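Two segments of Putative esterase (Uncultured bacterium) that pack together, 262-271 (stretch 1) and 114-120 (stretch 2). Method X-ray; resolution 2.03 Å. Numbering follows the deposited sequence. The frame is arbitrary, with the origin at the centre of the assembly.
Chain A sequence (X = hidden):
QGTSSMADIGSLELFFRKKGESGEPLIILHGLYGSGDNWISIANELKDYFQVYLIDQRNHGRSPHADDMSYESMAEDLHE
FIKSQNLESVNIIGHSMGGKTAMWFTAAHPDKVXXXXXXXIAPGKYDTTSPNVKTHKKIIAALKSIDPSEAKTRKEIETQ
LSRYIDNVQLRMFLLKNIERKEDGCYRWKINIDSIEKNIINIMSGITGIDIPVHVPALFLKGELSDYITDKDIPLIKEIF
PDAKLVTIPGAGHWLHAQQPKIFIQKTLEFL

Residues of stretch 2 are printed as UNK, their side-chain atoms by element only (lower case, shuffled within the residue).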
# COMPACT_ATOMS: atom_id res chain seq x y z
N ILE A 262 9.71 3.37 15.35
CA ILE A 262 10.14 4.59 14.68
C ILE A 262 9.07 5.04 13.67
O ILE A 262 8.93 6.24 13.40
CB ILE A 262 11.54 4.43 14.07
CG1 ILE A 262 12.60 4.01 15.12
CG2 ILE A 262 11.94 5.69 13.31
CD1 ILE A 262 14.03 4.05 14.59
N PHE A 263 8.24 4.12 13.14
CA PHE A 263 7.23 4.51 12.18
C PHE A 263 6.21 5.41 12.88
O PHE A 263 5.85 6.47 12.39
CB PHE A 263 6.60 3.30 11.50
CG PHE A 263 5.72 3.68 10.33
CD1 PHE A 263 4.39 4.04 10.52
CD2 PHE A 263 6.22 3.70 9.04
CE1 PHE A 263 3.59 4.44 9.45
CE2 PHE A 263 5.41 4.06 7.97
CZ PHE A 263 4.11 4.46 8.17
N ILE A 264 5.81 4.99 14.07
CA ILE A 264 4.79 5.67 14.85
C ILE A 264 5.30 7.04 15.31
O ILE A 264 4.57 8.03 15.32
CB ILE A 264 4.37 4.72 15.99
CG1 ILE A 264 3.49 3.61 15.41
CG2 ILE A 264 3.64 5.44 17.12
CD1 ILE A 264 3.54 2.32 16.18
N GLN A 265 6.58 7.08 15.66
CA GLN A 265 7.23 8.29 16.13
C GLN A 265 7.13 9.37 15.06
O GLN A 265 6.63 10.45 15.34
CB GLN A 265 8.64 7.92 16.60
CG GLN A 265 9.75 8.94 16.43
CD GLN A 265 11.07 8.28 16.77
OE1 GLN A 265 11.15 7.46 17.69
NE2 GLN A 265 12.11 8.59 16.02
N LYS A 266 7.62 9.07 13.84
CA LYS A 266 7.65 10.04 12.75
C LYS A 266 6.25 10.47 12.30
O LYS A 266 6.08 11.64 11.98
CB LYS A 266 8.43 9.45 11.58
CG LYS A 266 9.88 9.14 11.92
CD LYS A 266 10.60 10.26 12.61
CE LYS A 266 12.09 10.01 12.67
NZ LYS A 266 12.76 11.06 13.49
N THR A 267 5.29 9.55 12.33
CA THR A 267 3.88 9.76 12.02
C THR A 267 3.27 10.72 13.05
O THR A 267 2.59 11.67 12.68
CB THR A 267 3.14 8.41 11.97
OG1 THR A 267 3.68 7.61 10.91
CG2 THR A 267 1.63 8.50 11.88
N LEU A 268 3.51 10.48 14.36
CA LEU A 268 2.88 11.29 15.40
C LEU A 268 3.51 12.67 15.51
O LEU A 268 2.85 13.61 15.93
CB LEU A 268 2.84 10.59 16.76
CG LEU A 268 1.84 9.42 16.85
CD1 LEU A 268 1.94 8.63 18.17
CD2 LEU A 268 0.39 9.85 16.60
N GLU A 269 4.78 12.80 15.12
CA GLU A 269 5.41 14.11 15.10
C GLU A 269 4.92 14.97 13.91
O GLU A 269 5.00 16.20 13.96
CB GLU A 269 6.93 13.95 15.15
CG GLU A 269 7.44 13.40 16.48
CD GLU A 269 8.90 12.91 16.50
OE1 GLU A 269 9.58 12.94 15.44
OE2 GLU A 269 9.35 12.48 17.57
N PHE A 270 4.41 14.34 12.84
CA PHE A 270 3.96 15.05 11.63
C PHE A 270 2.46 15.36 11.68
O PHE A 270 2.07 16.47 11.46
CB PHE A 270 4.34 14.27 10.36
CG PHE A 270 3.85 14.86 9.06
CD1 PHE A 270 4.38 16.05 8.59
CD2 PHE A 270 2.83 14.26 8.32
CE1 PHE A 270 3.92 16.61 7.40
CE2 PHE A 270 2.41 14.79 7.10
CZ PHE A 270 2.96 15.97 6.64
N LEU A 271 1.60 14.38 12.00
CA LEU A 271 0.16 14.58 11.94
C LEU A 271 -0.33 15.47 13.09
O LEU A 271 0.25 15.46 14.16
CB LEU A 271 -0.55 13.24 12.00
CG LEU A 271 -0.26 12.27 10.87
CD1 LEU A 271 -1.06 11.00 11.07
CD2 LEU A 271 -0.57 12.93 9.52
OXT LEU A 271 -1.35 16.19 12.95
N UNK A 114 -6.14 16.38 4.91
CA UNK A 114 -5.53 17.28 5.87
C UNK A 114 -4.02 17.16 5.77
O UNK A 114 -3.35 18.15 5.62
c UNK A 114 -7.46 17.01 7.59
c UNK A 114 -7.80 16.30 8.88
c UNK A 114 -5.97 16.99 7.31
c UNK A 114 -9.25 16.38 9.31
n UNK A 114 -9.57 17.68 9.94
N UNK A 115 -3.49 15.94 5.88
CA UNK A 115 -2.06 15.76 5.77
C UNK A 115 -1.82 14.39 5.16
O UNK A 115 -2.67 13.52 5.30
c UNK A 115 -0.13 17.18 8.82
c UNK A 115 -1.33 17.11 7.88
c UNK A 115 -0.12 18.50 9.56
n UNK A 115 -1.22 18.50 10.56
c UNK A 115 -1.38 15.78 7.14
N UNK A 116 -0.68 14.24 4.46
CA UNK A 116 -0.45 13.02 3.72
C UNK A 116 0.87 12.38 4.14
O UNK A 116 1.91 13.04 4.18
c UNK A 116 0.14 12.77 -0.16
c UNK A 116 -0.65 10.98 1.43
c UNK A 116 0.13 12.29 1.30
c UNK A 116 -0.43 13.37 2.23
N UNK A 117 0.83 11.08 4.44
CA UNK A 117 2.10 10.40 4.66
C UNK A 117 2.31 9.36 3.55
O UNK A 117 1.44 8.52 3.36
c UNK A 117 3.46 8.91 6.12
c UNK A 117 2.22 10.79 7.21
c UNK A 117 2.22 9.76 6.07
c UNK A 117 2.11 10.17 8.60
N UNK A 118 3.45 9.44 2.84
CA UNK A 118 3.80 8.49 1.79
C UNK A 118 5.00 7.64 2.22
O UNK A 118 6.10 8.18 2.36
c UNK A 118 4.67 8.27 -0.58
c UNK A 118 2.82 9.90 -0.07
c UNK A 118 4.07 9.22 0.45
N UNK A 119 4.78 6.32 2.38
CA UNK A 119 5.79 5.38 2.89
C UNK A 119 6.50 4.64 1.75
O UNK A 119 5.91 3.80 1.05
c UNK A 119 5.19 4.40 3.87
N UNK A 120 7.77 5.02 1.55
CA UNK A 120 8.75 4.33 0.71
C UNK A 120 8.29 4.10 -0.75
O UNK A 120 8.38 2.98 -1.25
o UNK A 120 11.65 3.55 0.99
c UNK A 120 10.71 2.71 0.90
o UNK A 120 10.87 1.58 0.41
c UNK A 120 9.31 3.09 1.40

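Position 114 carries four carbons in an unbranched row ending in a nitrogen. The chain turns a corner here, and the side chain touches nothing on stretch 1; its nearest atom, CB, is 7.1 Å from Leu271 CD2. The pattern is that of a lysine, and Lys114 takes no part in the contact.

Position 115 has the same make-up, four carbons in a row and a terminal nitrogen, but its CA-to-CB bond points toward stretch 1. One carbon of the row lies over a face of the Phe270 ring, and the nitrogen reaches the C-terminal carboxylate of the chain. This is Lys115. Its CD sits 4.0 Å from the centroid of the Phe270 ring, 18° off the ring normal, a CH-pi contact, while its NZ forms a salt bridge with Leu271 OXT at 3.3 Å, the hydrogen bond within it being weak. The aliphatic part also packs against the last residue, with Lys115 CB 3.8 Å from Leu271 CD2.

At position 116 there are four carbons, forked at the second. They point away from stretch 1 and do not touch it, in keeping with the alternation of a strand; the backbone O is what meets Phe270. The fork identifies a leucine, and Leu116 O lies 3.4 Å from Phe270 CE2.

Position 117 again has four carbons, but the fork comes at the first and one arm is two carbons long. The side chain points toward stretch 1 and lies against Thr267, Phe270 and Leu271. This is an isoleucine, and Ile117 has the largest area covered by stretch 1 of any residue in the strand. Its CD1 lies 3.7 Å from Thr267 CG2 and 3.9 Å from Leu271 CG, and its CG1 lies 3.7 Å from Phe270 CD2.

Position 118 shows one carbon carrying two more, none of them in contact with stretch 1: Val118.

Position 119 has a single side-chain carbon, which points toward stretch 1 and meets the edge of the Phe263 ring. It is therefore an alanine, with Ala119 CB 4.1 Å from Phe263 CE2.

Position 120 has two carbons, the second bearing two oxygens, all beyond reach of stretch 1. This is Asp120, whose carboxylate is hydrogen-bonded elsewhere in the structure.

The helix runs nearly antiparallel to the strand, at 157°, so its C-terminal end lies beside the start of the strand. Nearest CA atoms are 9.4 Å apart for Phe263 and Ala119 but 6.7 Å for Leu271 and Lys115. Across the wider gap the long Phe263 side chain reaches the small alanine; Ile117 fills the middle. At the closer end, Lys115 combines packing on Phe270 with a charge pairing to the chain terminus.

Stretch 2 114-120: KKLIVAD
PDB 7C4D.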